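Local structure of Protease/Reverse transcriptase/ribonuclease H (Eastern chimpanzee simian foamy virus, 7KSF) at residues 5-10 and 61-66; 15-20 and 77-82; 464-469 and 569-574; 490-495 and 538-543. The protein joins aspartic protease, reverse transcriptase and ribonuclease H in one foamy virus polypeptide, probably serving polyprotein processing and the copying of viral RNA into DNA. The protein carries 1 engineered substitution. All blocks are in the same frame, centred on the assembly; numbering follows the deposited sequence.

Interaction 1: residues 5-10 and 61-66; sequences PLPAEI and KVKGRK
Lys-61, Lys-63 and Glu-9 carry most of this contact, in which strand 6-9 runs antiparallel beside the end of strand 52-62. Glu-9 and Lys-61 form a hydrogen-bonded pair: Lys-61 N donates to Glu-9 O at 2.7 Å, and Glu-9 N returns a bond to Lys-61 O at 3.1 Å. Lys-61 CB also lies 3.5 Å from Glu-9 O. From CG, set beside the backbone N (chi1 -62°), the lysine chain extends on the Glu-9 side of the sheet, bringing NZ to 4.5 Å from Glu-9 OE2. The opposite charges probably attract at this spacing, but they make no salt bridge. Lys-63 N completes the backbone pairing with a bond to Pro-7 O of 3.1 Å. The Lys-63 side chain, extended beyond CG, runs obliquely across that of Leu-6, its CE meeting Leu-6 CD2 at 4.1 Å. On the sheet face opposite Glu-9 and Lys-61, the non-hydrogen-bonded pair Ala-8 and Val-62 adds a loose apolar touch between Ala-8 CB and Val-62 CG2, 4.5 Å apart. A type I' turn from Val-62 to Arg-65 closes a tight hairpin here and sends the chain back as strand 65-74. Strand 6-9 lies between strands 52-62 and 14-19 in the protease sheet, with Leu-89 packed on Leu-6 and Val-62, and Trp-88 also on Val-62.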
loop_
_atom_site.group_PDB
_atom_site.type_symbol
_atom_site.label_atom_id
_atom_site.label_comp_id
_atom_site.label_asym_id
_atom_site.label_seq_id
_atom_site.Cartn_x
_atom_site.Cartn_y
_atom_site.Cartn_z
ATOM N N PRO A 5 6.401 25.321 -19.315
ATOM C CA PRO A 5 5.609 26.538 -19.501
ATOM C C PRO A 5 6.481 27.777 -19.388
ATOM O O PRO A 5 7.502 27.789 -18.699
ATOM C CB PRO A 5 4.582 26.474 -18.367
ATOM C CG PRO A 5 5.228 25.628 -17.327
ATOM C CD PRO A 5 6.049 24.615 -18.070
ATOM N N LEU A 6 6.055 28.829 -20.080
ATOM C CA LEU A 6 6.831 30.046 -20.194
ATOM C C LEU A 6 6.082 31.205 -19.550
ATOM O O LEU A 6 4.915 31.447 -19.894
ATOM C CB LEU A 6 7.114 30.356 -21.667
ATOM C CG LEU A 6 7.570 29.128 -22.455
ATOM C CD1 LEU A 6 7.314 29.309 -23.939
ATOM C CD2 LEU A 6 9.041 28.839 -22.189
ATOM N N PRO A 7 6.703 31.936 -18.626
ATOM C CA PRO A 7 6.002 33.066 -18.001
ATOM C C PRO A 7 5.736 34.172 -19.008
ATOM O O PRO A 7 6.593 34.512 -19.827
ATOM C CB PRO A 7 6.972 33.522 -16.905
ATOM C CG PRO A 7 8.314 33.075 -17.384
ATOM C CD PRO A 7 8.075 31.784 -18.119
ATOM N N ALA A 8 4.532 34.735 -18.944
ATOM C CA ALA A 8 4.131 35.751 -19.906
ATOM C C ALA A 8 3.076 36.653 -19.287
ATOM O O ALA A 8 2.240 36.201 -18.502
ATOM C CB ALA A 8 3.593 35.115 -21.192
ATOM N N GLU A 9 3.119 37.930 -19.659
ATOM C CA GLU A 9 2.116 38.909 -19.257
ATOM C C GLU A 9 1.464 39.495 -20.504
ATOM O O GLU A 9 2.162 39.911 -21.435
ATOM C CB GLU A 9 2.741 40.022 -18.409
ATOM C CG GLU A 9 1.825 41.204 -18.164
ATOM C CD GLU A 9 2.514 42.320 -17.407
ATOM O OE1 GLU A 9 3.437 42.026 -16.619
ATOM O OE2 GLU A 9 2.140 43.493 -17.615
ATOM N N ILE A 10 0.130 39.531 -20.526
ATOM C CA ILE A 10 -0.627 40.024 -21.676
ATOM C C ILE A 10 -1.213 41.408 -21.399
ATOM O O ILE A 10 -0.870 42.382 -22.073
ATOM C CB ILE A 10 -1.721 39.016 -22.106
ATOM C CG1 ILE A 10 -2.712 39.676 -23.066
ATOM C CG2 ILE A 10 -2.432 38.434 -20.899
ATOM C CD1 ILE A 10 -3.748 38.720 -23.643
ATOM N N LYS A 61 3.739 40.395 -23.578
ATOM C CA LYS A 61 5.115 40.113 -23.205
ATOM C C LYS A 61 5.327 38.613 -23.045
ATOM O O LYS A 61 4.481 37.912 -22.485
ATOM C CB LYS A 61 5.484 40.824 -21.902
ATOM C CG LYS A 61 5.409 42.337 -21.964
ATOM C CD LYS A 61 5.780 42.950 -20.622
ATOM C CE LYS A 61 5.657 44.466 -20.653
ATOM N NZ LYS A 61 5.983 45.078 -19.334
ATOM N N VAL A 62 6.461 38.132 -23.544
ATOM C CA VAL A 62 6.908 36.758 -23.331
ATOM C C VAL A 62 8.287 36.843 -22.697
ATOM O O VAL A 62 9.247 37.294 -23.337
ATOM C CB VAL A 62 6.943 35.948 -24.633
ATOM C CG1 VAL A 62 7.627 34.610 -24.407
ATOM C CG2 VAL A 62 5.533 35.741 -25.161
ATOM N N LYS A 63 8.388 36.423 -21.431
ATOM C CA LYS A 63 9.620 36.538 -20.647
ATOM C C LYS A 63 10.099 37.984 -20.551
ATOM O O LYS A 63 11.292 38.243 -20.372
ATOM C CB LYS A 63 10.735 35.651 -21.214
ATOM C CG LYS A 63 10.515 34.160 -21.047
ATOM C CD LYS A 63 11.716 33.375 -21.548
ATOM C CE LYS A 63 11.570 31.896 -21.231
ATOM N NZ LYS A 63 12.762 31.102 -21.636
ATOM N N GLY A 64 9.181 38.942 -20.676
ATOM C CA GLY A 64 9.516 40.345 -20.607
ATOM C C GLY A 64 9.605 41.058 -21.943
ATOM O O GLY A 64 9.578 42.296 -21.964
ATOM N N ARG A 65 9.709 40.325 -23.051
ATOM C CA ARG A 65 9.793 40.923 -24.378
ATOM C C ARG A 65 8.424 40.901 -25.045
ATOM O O ARG A 65 7.752 39.866 -25.058
ATOM C CB ARG A 65 10.812 40.188 -25.252
ATOM C CG ARG A 65 12.260 40.488 -24.910
ATOM C CD ARG A 65 13.183 40.145 -26.068
ATOM N NE ARG A 65 12.841 40.891 -27.274
ATOM C CZ ARG A 65 13.540 40.847 -28.405
ATOM N NH1 ARG A 65 14.629 40.095 -28.485
ATOM N NH2 ARG A 65 13.154 41.559 -29.455
ATOM N N LYS A 66 8.022 42.043 -25.601
ATOM C CA LYS A 66 6.722 42.150 -26.241
ATOM C C LYS A 66 6.674 41.331 -27.527
ATOM O O LYS A 66 7.684 41.141 -28.210
ATOM C CB LYS A 66 6.395 43.612 -26.548
ATOM C CG LYS A 66 6.326 44.507 -25.324
ATOM C CD LYS A 66 5.941 45.926 -25.710
ATOM C CE LYS A 66 5.956 46.848 -24.503
ATOM N NZ LYS A 66 7.311 46.940 -23.898
#

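Interaction 2: residues 15-20 and 77-82. Engineered in segment 15-20: Ala-20 (natural residue Asp).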
loop_
_atom_site.group_PDB
_atom_site.type_symbol
_atom_site.label_atom_id
_atom_site.label_comp_id
_atom_site.label_asym_id
_atom_site.label_seq_id
_atom_site.Cartn_x
_atom_site.Cartn_y
_atom_site.Cartn_z
ATOM N N LEU A 15 0.563 35.349 -16.926
ATOM C CA LEU A 15 -0.024 34.125 -17.447
ATOM C C LEU A 15 1.107 33.223 -17.924
ATOM O O LEU A 15 2.289 33.513 -17.714
ATOM C CB LEU A 15 -1.038 34.447 -18.554
ATOM C CG LEU A 15 -2.156 33.426 -18.786
ATOM C CD1 LEU A 15 -2.899 33.142 -17.492
ATOM C CD2 LEU A 15 -3.112 33.914 -19.859
ATOM N N LEU A 16 0.744 32.118 -18.567
ATOM C CA LEU A 16 1.713 31.155 -19.064
ATOM C C LEU A 16 1.431 30.859 -20.527
ATOM O O LEU A 16 0.275 30.792 -20.947
ATOM C CB LEU A 16 1.673 29.858 -18.253
ATOM C CG LEU A 16 1.950 29.974 -16.754
ATOM C CD1 LEU A 16 1.908 28.598 -16.132
ATOM C CD2 LEU A 16 3.293 30.641 -16.490
ATOM N N ALA A 17 2.499 30.681 -21.295
ATOM C CA ALA A 17 2.410 30.335 -22.703
ATOM C C ALA A 17 3.043 28.968 -22.923
ATOM O O ALA A 17 3.985 28.585 -22.224
ATOM C CB ALA A 17 3.100 31.385 -23.582
ATOM N N HIS A 18 2.515 28.228 -23.897
ATOM C CA HIS A 18 3.010 26.896 -24.215
ATOM C C HIS A 18 3.352 26.832 -25.695
ATOM O O HIS A 18 2.485 27.056 -26.547
ATOM C CB HIS A 18 1.983 25.822 -23.847
ATOM C CG HIS A 18 1.892 25.548 -22.377
ATOM N ND1 HIS A 18 1.269 26.406 -21.498
ATOM C CD2 HIS A 18 2.353 24.516 -21.633
ATOM C CE1 HIS A 18 1.344 25.912 -20.275
ATOM N NE2 HIS A 18 1.998 24.766 -20.330
ATOM N N TRP A 19 4.614 26.535 -25.990
ATOM C CA TRP A 19 5.075 26.386 -27.364
ATOM C C TRP A 19 4.312 25.263 -28.056
ATOM O O TRP A 19 4.388 24.102 -27.641
ATOM C CB TRP A 19 6.575 26.099 -27.360
ATOM C CG TRP A 19 7.305 26.429 -28.625
ATOM C CD1 TRP A 19 7.850 27.633 -28.968
ATOM C CD2 TRP A 19 7.602 25.532 -29.700
ATOM N NE1 TRP A 19 8.456 27.545 -30.196
ATOM C CE2 TRP A 19 8.319 26.265 -30.669
ATOM C CE3 TRP A 19 7.326 24.184 -29.945
ATOM C CZ2 TRP A 19 8.765 25.695 -31.861
ATOM C CZ3 TRP A 19 7.768 23.620 -31.130
ATOM C CH2 TRP A 19 8.477 24.374 -32.071
ATOM N N ALA A 20 3.566 25.609 -29.098
ATOM C CA ALA A 20 2.780 24.636 -29.842
ATOM C C ALA A 20 3.526 24.205 -31.097
ATOM O O ALA A 20 4.370 24.936 -31.622
ATOM C CB ALA A 20 1.411 25.207 -30.220
ATOM N N GLU A 77 -7.104 28.436 -19.916
ATOM C CA GLU A 77 -6.437 29.440 -19.100
ATOM C C GLU A 77 -4.989 29.681 -19.509
ATOM O O GLU A 77 -4.354 30.590 -18.967
ATOM C CB GLU A 77 -6.484 29.039 -17.618
ATOM C CG GLU A 77 -5.534 27.909 -17.227
ATOM C CD GLU A 77 -6.015 26.536 -17.670
ATOM O OE1 GLU A 77 -7.145 26.430 -18.194
ATOM O OE2 GLU A 77 -5.259 25.558 -17.488
ATOM N N TYR A 78 -4.455 28.899 -20.442
ATOM C CA TYR A 78 -3.092 29.071 -20.915
ATOM C C TYR A 78 -3.096 29.670 -22.317
ATOM O O TYR A 78 -4.104 29.640 -23.029
ATOM C CB TYR A 78 -2.338 27.737 -20.913
ATOM C CG TYR A 78 -2.836 26.754 -21.948
ATOM C CD1 TYR A 78 -3.926 25.932 -21.683
ATOM C CD2 TYR A 78 -2.221 26.650 -23.188
ATOM C CE1 TYR A 78 -4.385 25.031 -22.629
ATOM C CE2 TYR A 78 -2.675 25.755 -24.137
ATOM C CZ TYR A 78 -3.756 24.949 -23.856
ATOM O OH TYR A 78 -4.216 24.055 -24.797
ATOM N N ILE A 79 -1.949 30.215 -22.709
ATOM C CA ILE A 79 -1.768 30.820 -24.023
ATOM C C ILE A 79 -1.096 29.776 -24.910
ATOM O O ILE A 79 0.111 29.540 -24.807
ATOM C CB ILE A 79 -0.951 32.111 -23.956
ATOM C CG1 ILE A 79 -1.672 33.157 -23.106
ATOM C CG2 ILE A 79 -0.699 32.649 -25.351
ATOM C CD1 ILE A 79 -0.910 34.460 -22.968
ATOM N N LEU A 80 -1.881 29.139 -25.774
ATOM C CA LEU A 80 -1.330 28.232 -26.774
ATOM C C LEU A 80 -0.538 29.052 -27.783
ATOM O O LEU A 80 -1.119 29.788 -28.587
ATOM C CB LEU A 80 -2.447 27.448 -27.456
ATOM C CG LEU A 80 -2.013 26.329 -28.406
ATOM C CD1 LEU A 80 -1.300 25.224 -27.643
ATOM C CD2 LEU A 80 -3.211 25.779 -29.162
ATOM N N LEU A 81 0.783 28.932 -27.741
ATOM C CA LEU A 81 1.672 29.828 -28.467
ATOM C C LEU A 81 2.084 29.195 -29.792
ATOM O O LEU A 81 2.702 28.124 -29.808
ATOM C CB LEU A 81 2.902 30.154 -27.625
ATOM C CG LEU A 81 3.855 31.206 -28.186
ATOM C CD1 LEU A 81 3.088 32.463 -28.563
ATOM C CD2 LEU A 81 4.928 31.517 -27.160
ATOM N N SER A 82 1.750 29.862 -30.892
ATOM C CA SER A 82 2.169 29.382 -32.200
ATOM C C SER A 82 3.683 29.523 -32.339
ATOM O O SER A 82 4.253 30.534 -31.919
ATOM C CB SER A 82 1.457 30.157 -33.309
ATOM O OG SER A 82 1.760 29.625 -34.585
#
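Strand 15-19 runs parallel to strand 79-81, their directions differing by 31°, with Ala-17 beside Ile-79, His-18 beside Leu-80 and Trp-19 beside Leu-81. Four backbone hydrogen bonds join the segments: Ile-79 N to Leu-16 O, His-18 N to Ile-79 O, Leu-81 N to His-18 O, and Ala-20 N to Leu-81 O. His-18 thus uses both its N-H and its carbonyl. Leu-15 has CG anti to the backbone N (chi1 -154°); its CD2 meets Ile-79 CG1 at 3.6 Å, and CD1 lies 3.3 Å from Glu-77 O. On the face of Ala-17, Ile-79 and Leu-81, Ala-17 CB touches Leu-81 CD2 at 4.0 Å. His-18, on the opposite face with Leu-80, approaches the Tyr-78 ring obliquely, the planes at 76°, with His-18 ND1 3.9 Å from Tyr-78 CD2. Ala-20, an engineered residue replacing the natural Asp, rests its CB on Leu-80 CD1 at 3.7 Å. The strand here probably leads into the Asp-Ser-Gly signature of retroviral aspartic proteases, whose first position that alanine would occupy. Ser-82, just past the strand, bonds through N to Thr-26 OG1 and through OG to Thr-24 O. Pairing of the two segments therefore rests on main-chain hydrogen bonds, which do not depend on side-chain identity, while the apolar side chains add hydrocarbon contacts and the His-18 and Tyr-78 rings meet without a bond between them.

Interaction 3: residues 464-469 and 569-574; sequences AGYVRY and KHIPDV
Tyr-466 reaches from strand 464-471 to Ile-571 and Val-574 with the hydroxyl end of its ring, and these van der Waals contacts, with one from Ala-464, make up the interface. Ile-571 CG2 lies close to the tyrosine ring plane, beyond its rim, 3.2 Å from Tyr-466 OH and 4.1 Å from Tyr-466 CZ. The two side chains are inclined to each other. Val-574 and the tyrosine instead lie alongside with their side chains running oppositely, Val-574 CG2 being 3.3 Å from Tyr-466 OH. The same Val-574 methyl, CG2, touches Ala-464 CB at 3.8 Å, so one branch of the valine bridges Ala-464 and Tyr-466. Ala-464 and Tyr-466 both direct CB toward the loop, and the tyrosine CG, beside the backbone N (chi1 -52°), starts the ring that way.

The strand is the second of the five-stranded mixed sheet, ordered 3-2-1-4-5, of the RNase H-like fold. It lies between strands 477-484 and 454-460. The contact ties the loop after the edge strand 557-561 back to this inner strand.

Polar interactions come from just outside the pair of segments. Tyr-466 OH has a weak hydrogen bond with Ser-461 OG, while Val-574 N bonds to Ser-463 OG, one residue ahead of the strand segment. On the loop's other contacts, Ile-571 also packs on Ser-388 of helix 383-392, Pro-572 on Gln-385 of that helix, and Asp-573 shares a backbone hydrogen bond with Thr-378.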
loop_
_atom_site.group_PDB
_atom_site.type_symbol
_atom_site.label_atom_id
_atom_site.label_comp_id
_atom_site.label_asym_id
_atom_site.label_seq_id
_atom_site.Cartn_x
_atom_site.Cartn_y
_atom_site.Cartn_z
ATOM N N ALA A 464 -3.274 -6.942 15.087
ATOM C CA ALA A 464 -4.322 -7.323 14.150
ATOM C C ALA A 464 -5.668 -6.907 14.725
ATOM O O ALA A 464 -5.773 -6.473 15.875
ATOM C CB ALA A 464 -4.294 -8.826 13.859
ATOM N N GLY A 465 -6.704 -7.051 13.902
ATOM C CA GLY A 465 -8.058 -6.748 14.306
ATOM C C GLY A 465 -8.875 -8.003 14.546
ATOM O O GLY A 465 -8.533 -9.088 14.084
ATOM N N TYR A 466 -9.971 -7.841 15.286
ATOM C CA TYR A 466 -10.886 -8.934 15.597
ATOM C C TYR A 466 -12.300 -8.504 15.233
ATOM O O TYR A 466 -12.803 -7.504 15.755
ATOM C CB TYR A 466 -10.802 -9.324 17.075
ATOM C CG TYR A 466 -9.393 -9.607 17.556
ATOM C CD1 TYR A 466 -8.728 -10.767 17.176
ATOM C CD2 TYR A 466 -8.732 -8.719 18.392
ATOM C CE1 TYR A 466 -7.443 -11.032 17.610
ATOM C CE2 TYR A 466 -7.445 -8.974 18.832
ATOM C CZ TYR A 466 -6.806 -10.132 18.437
ATOM O OH TYR A 466 -5.525 -10.390 18.875
ATOM N N VAL A 467 -12.934 -9.264 14.344
ATOM C CA VAL A 467 -14.255 -8.935 13.823
ATOM C C VAL A 467 -15.182 -10.114 14.078
ATOM O O VAL A 467 -14.831 -11.261 13.780
ATOM C CB VAL A 467 -14.208 -8.592 12.323
ATOM C CG1 VAL A 467 -15.605 -8.589 11.726
ATOM C CG2 VAL A 467 -13.528 -7.249 12.118
ATOM N N ARG A 468 -16.364 -9.834 14.620
ATOM C CA ARG A 468 -17.344 -10.856 14.969
ATOM C C ARG A 468 -18.654 -10.554 14.256
ATOM O O ARG A 468 -19.310 -9.550 14.557
ATOM C CB ARG A 468 -17.548 -10.918 16.481
ATOM C CG ARG A 468 -16.324 -11.377 17.248
ATOM C CD ARG A 468 -16.538 -11.279 18.749
ATOM N NE ARG A 468 -16.485 -9.896 19.213
ATOM C CZ ARG A 468 -16.612 -9.531 20.483
ATOM N NH1 ARG A 468 -16.803 -10.444 21.424
ATOM N NH2 ARG A 468 -16.549 -8.249 20.811
ATOM N N TYR A 469 -19.035 -11.422 13.323
ATOM C CA TYR A 469 -20.313 -11.319 12.632
ATOM C C TYR A 469 -21.379 -12.049 13.442
ATOM O O TYR A 469 -21.250 -13.249 13.708
ATOM C CB TYR A 469 -20.220 -11.903 11.223
ATOM C CG TYR A 469 -19.299 -11.145 10.292
ATOM C CD1 TYR A 469 -17.949 -11.460 10.206
ATOM C CD2 TYR A 469 -19.783 -10.121 9.487
ATOM C CE1 TYR A 469 -17.107 -10.773 9.355
ATOM C CE2 TYR A 469 -18.950 -9.432 8.631
ATOM C CZ TYR A 469 -17.615 -9.762 8.571
ATOM O OH TYR A 469 -16.783 -9.076 7.719
ATOM N N LYS A 569 -5.581 -3.103 23.839
ATOM C CA LYS A 569 -4.286 -2.501 23.551
ATOM C C LYS A 569 -3.142 -3.388 24.015
ATOM O O LYS A 569 -2.083 -3.426 23.379
ATOM C CB LYS A 569 -4.177 -1.121 24.199
ATOM C CG LYS A 569 -4.264 -1.134 25.721
ATOM C CD LYS A 569 -3.486 0.019 26.346
ATOM C CE LYS A 569 -3.995 1.374 25.877
ATOM N NZ LYS A 569 -3.235 2.498 26.498
ATOM N N HIS A 570 -3.330 -4.098 25.124
ATOM C CA HIS A 570 -2.320 -5.003 25.649
ATOM C C HIS A 570 -2.485 -6.422 25.133
ATOM O O HIS A 570 -1.844 -7.337 25.661
ATOM C CB HIS A 570 -2.343 -4.996 27.181
ATOM C CG HIS A 570 -1.678 -3.799 27.789
ATOM N ND1 HIS A 570 -2.360 -2.637 28.085
ATOM C CD2 HIS A 570 -0.394 -3.584 28.154
ATOM C CE1 HIS A 570 -1.521 -1.761 28.610
ATOM N NE2 HIS A 570 -0.320 -2.311 28.663
ATOM N N ILE A 571 -3.328 -6.633 24.129
ATOM C CA ILE A 571 -3.433 -7.975 23.547
ATOM C C ILE A 571 -2.096 -8.352 22.927
ATOM O O ILE A 571 -1.532 -7.564 22.141
ATOM C CB ILE A 571 -4.561 -8.031 22.506
ATOM C CG1 ILE A 571 -5.915 -8.089 23.203
ATOM C CG2 ILE A 571 -4.399 -9.256 21.621
ATOM C CD1 ILE A 571 -6.109 -9.339 24.015
ATOM N N PRO A 572 -1.542 -9.520 23.244
ATOM C CA PRO A 572 -0.252 -9.914 22.666
ATOM C C PRO A 572 -0.319 -10.074 21.156
ATOM O O PRO A 572 -1.383 -9.929 20.546
ATOM C CB PRO A 572 0.054 -11.246 23.362
ATOM C CG PRO A 572 -0.774 -11.228 24.607
ATOM C CD PRO A 572 -2.019 -10.489 24.245
ATOM N N ASP A 573 0.822 -10.377 20.546
ATOM C CA ASP A 573 0.890 -10.493 19.096
ATOM C C ASP A 573 0.163 -11.740 18.617
ATOM O O ASP A 573 0.297 -12.822 19.195
ATOM C CB ASP A 573 2.345 -10.531 18.633
ATOM C CG ASP A 573 3.055 -9.213 18.841
ATOM O OD1 ASP A 573 2.402 -8.157 18.704
ATOM O OD2 ASP A 573 4.266 -9.236 19.143
ATOM N N VAL A 574 -0.613 -11.579 17.546
ATOM C CA VAL A 574 -1.283 -12.711 16.922
ATOM C C VAL A 574 -0.243 -13.611 16.270
ATOM O O VAL A 574 0.652 -13.141 15.558
ATOM C CB VAL A 574 -2.323 -12.217 15.905
ATOM C CG1 VAL A 574 -3.070 -13.383 15.290
ATOM C CG2 VAL A 574 -3.292 -11.253 16.574
#

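Interaction 4: residues 490-495 and 538-543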
loop_
_atom_site.group_PDB
_atom_site.type_symbol
_atom_site.label_atom_id
_atom_site.label_comp_id
_atom_site.label_asym_id
_atom_site.label_seq_id
_atom_site.Cartn_x
_atom_site.Cartn_y
_atom_site.Cartn_z
ATOM N N LEU A 490 0.513 -1.454 10.584
ATOM C CA LEU A 490 1.025 -1.519 11.946
ATOM C C LEU A 490 1.514 -0.158 12.420
ATOM O O LEU A 490 1.513 0.119 13.626
ATOM C CB LEU A 490 2.146 -2.550 12.034
ATOM C CG LEU A 490 1.715 -3.995 11.801
ATOM C CD1 LEU A 490 2.927 -4.875 11.567
ATOM C CD2 LEU A 490 0.907 -4.505 12.982
ATOM N N LYS A 491 1.933 0.703 11.486
ATOM C CA LYS A 491 2.346 2.057 11.829
ATOM C C LYS A 491 1.169 2.940 12.217
ATOM O O LYS A 491 1.370 3.946 12.906
ATOM C CB LYS A 491 3.086 2.700 10.652
ATOM C CG LYS A 491 4.242 1.893 10.097
ATOM C CD LYS A 491 4.836 2.580 8.872
ATOM C CE LYS A 491 5.972 1.768 8.278
ATOM N NZ LYS A 491 6.554 2.406 7.062
ATOM N N PHE A 492 -0.042 2.590 11.788
ATOM C CA PHE A 492 -1.208 3.420 12.046
ATOM C C PHE A 492 -1.448 3.568 13.546
ATOM O O PHE A 492 -1.034 2.736 14.355
ATOM C CB PHE A 492 -2.456 2.816 11.400
ATOM C CG PHE A 492 -2.435 2.807 9.895
ATOM C CD1 PHE A 492 -1.457 3.489 9.190
ATOM C CD2 PHE A 492 -3.411 2.128 9.183
ATOM C CE1 PHE A 492 -1.445 3.483 7.805
ATOM C CE2 PHE A 492 -3.409 2.122 7.800
ATOM C CZ PHE A 492 -2.426 2.800 7.110
ATOM N N SER A 493 -2.134 4.646 13.908
ATOM C CA SER A 493 -2.593 4.806 15.276
ATOM C C SER A 493 -3.706 3.803 15.580
ATOM O O SER A 493 -4.315 3.218 14.679
ATOM C CB SER A 493 -3.078 6.236 15.514
ATOM O OG SER A 493 -4.149 6.562 14.648
ATOM N N MET A 494 -3.970 3.610 16.876
ATOM C CA MET A 494 -4.930 2.590 17.294
ATOM C C MET A 494 -6.309 2.842 16.703
ATOM O O MET A 494 -6.994 1.905 16.284
ATOM C CB MET A 494 -5.003 2.530 18.819
ATOM C CG MET A 494 -3.729 2.032 19.473
ATOM S SD MET A 494 -3.270 0.388 18.899
ATOM C CE MET A 494 -1.748 0.133 19.804
ATOM N N LEU A 495 -6.727 4.107 16.645
ATOM C CA LEU A 495 -8.029 4.427 16.074
ATOM C C LEU A 495 -8.098 4.051 14.600
ATOM O O LEU A 495 -9.129 3.565 14.122
ATOM C CB LEU A 495 -8.331 5.909 16.268
ATOM C CG LEU A 495 -9.578 6.450 15.573
ATOM C CD1 LEU A 495 -10.829 5.723 16.051
ATOM C CD2 LEU A 495 -9.695 7.941 15.818
ATOM N N ARG A 538 -3.658 11.518 12.767
ATOM C CA ARG A 538 -3.893 10.527 11.727
ATOM C C ARG A 538 -2.561 10.129 11.105
ATOM O O ARG A 538 -1.886 10.958 10.485
ATOM C CB ARG A 538 -4.835 11.084 10.663
ATOM C CG ARG A 538 -6.022 11.844 11.225
ATOM C CD ARG A 538 -6.981 12.279 10.130
ATOM N NE ARG A 538 -8.142 12.970 10.682
ATOM C CZ ARG A 538 -9.210 13.328 9.974
ATOM N NH1 ARG A 538 -9.270 13.058 8.677
ATOM N NH2 ARG A 538 -10.218 13.951 10.567
ATOM N N LYS A 539 -2.176 8.867 11.273
ATOM C CA LYS A 539 -0.931 8.358 10.714
ATOM C C LYS A 539 -1.184 7.382 9.566
ATOM O O LYS A 539 -0.394 6.467 9.333
ATOM C CB LYS A 539 -0.082 7.721 11.813
ATOM C CG LYS A 539 0.277 8.715 12.907
ATOM C CD LYS A 539 0.889 8.057 14.125
ATOM C CE LYS A 539 1.076 9.077 15.234
ATOM N NZ LYS A 539 1.642 8.471 16.466
ATOM N N ALA A 540 -2.283 7.578 8.848
ATOM C CA ALA A 540 -2.583 6.852 7.624
ATOM C C ALA A 540 -2.793 7.846 6.490
ATOM O O ALA A 540 -2.971 9.047 6.713
ATOM C CB ALA A 540 -3.824 5.962 7.783
ATOM N N LEU A 541 -2.772 7.331 5.264
ATOM C CA LEU A 541 -2.937 8.187 4.101
ATOM C C LEU A 541 -4.351 8.766 4.059
ATOM O O LEU A 541 -5.290 8.171 4.591
ATOM C CB LEU A 541 -2.665 7.404 2.822
ATOM C CG LEU A 541 -1.257 6.832 2.683
ATOM C CD1 LEU A 541 -1.077 6.208 1.313
ATOM C CD2 LEU A 541 -0.210 7.906 2.931
ATOM N N PRO A 542 -4.524 9.939 3.442
ATOM C CA PRO A 542 -5.887 10.466 3.268
ATOM C C PRO A 542 -6.768 9.549 2.444
ATOM O O PRO A 542 -7.990 9.536 2.639
ATOM C CB PRO A 542 -5.656 11.812 2.563
ATOM C CG PRO A 542 -4.233 12.166 2.865
ATOM C CD PRO A 542 -3.503 10.860 2.922
ATOM N N ILE A 543 -6.175 8.776 1.534
ATOM C CA ILE A 543 -6.934 7.801 0.759
ATOM C C ILE A 543 -7.601 6.795 1.690
ATOM O O ILE A 543 -8.731 6.355 1.448
ATOM C CB ILE A 543 -6.023 7.108 -0.271
ATOM C CG1 ILE A 543 -5.284 8.144 -1.124
ATOM C CG2 ILE A 543 -6.829 6.181 -1.164
ATOM C CD1 ILE A 543 -3.880 8.471 -0.638
#
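Phe-492 and Ala-540 meet where two loops lead into helices, 494-513 and 542-549, each loop ending at an N-cap residue, Ser-493 and Leu-541. The central contact is a CH-pi interaction: Ala-540 CB stands over one face of the Phe-492 ring, 3.5 Å from its centroid and 16° off the normal. The methyl is shifted toward the rim, with Phe-492 CE1 at 3.4 Å and CZ at 3.5 Å from Ala-540 CB. Phe-492 CG lies beside the backbone N (chi1 -67°), and although CB points neither toward the other segment nor away from it, the ring end comes nearer to the alanine. The carbonyl of Lys-539, just before Ala-540, approaches the ring obliquely, Lys-539 O lying 3.2 Å from Phe-492 CD1.

In the RNase H-like fold, helix 494-513 connects strand 477-484 to strand 518-522, and helix 542-549 comes between strands 518-522 and 557-561. The contact thus sets the entry to one crossover helix beside the entry to the other.

Lys-539 covers the adjoining backbone with its aliphatic root: its CB is 4.2 Å from both Lys-491 O and Ser-493 N, while the rest of the chain extends beyond CG. Polar linkage is indirect, through Glu-496 in the first turn of helix 494-513. Its OE2 is bonded by Ser-493 OG and by Lys-539 N, and OE1 weakly by Ala-540 N, so one carboxylate reaches both segments; the nearby helix N-terminus probably stabilises its negative charge. Arg-544 packs on Phe-492, and Trp-548 on Ala-540.

Interactions 1 and 2 belong to one protease sheet, with centres 10 Å apart. Strand 6-9 of interaction 1 pairs with strand 14-19 of interaction 2, probably through hydrogen bonds such as Leu-6 O to Ala-17 N at 2.9 Å, and their segments alternate along the chain. Interaction 2 includes the engineered Ala-20, at the probable Asp-Ser-Gly position of the protease active site. Interactions 3 and 4 belong to the RNase H-like part of the chain; their centres are 17 Å apart and their nearest atoms about 5 Å. Interaction 1 lies about 62 Å from interaction 3, centre to centre, across the chain's centre. The calcium ion, bound by Gly-596 and Glu-642, belongs to the separate RNase H domain.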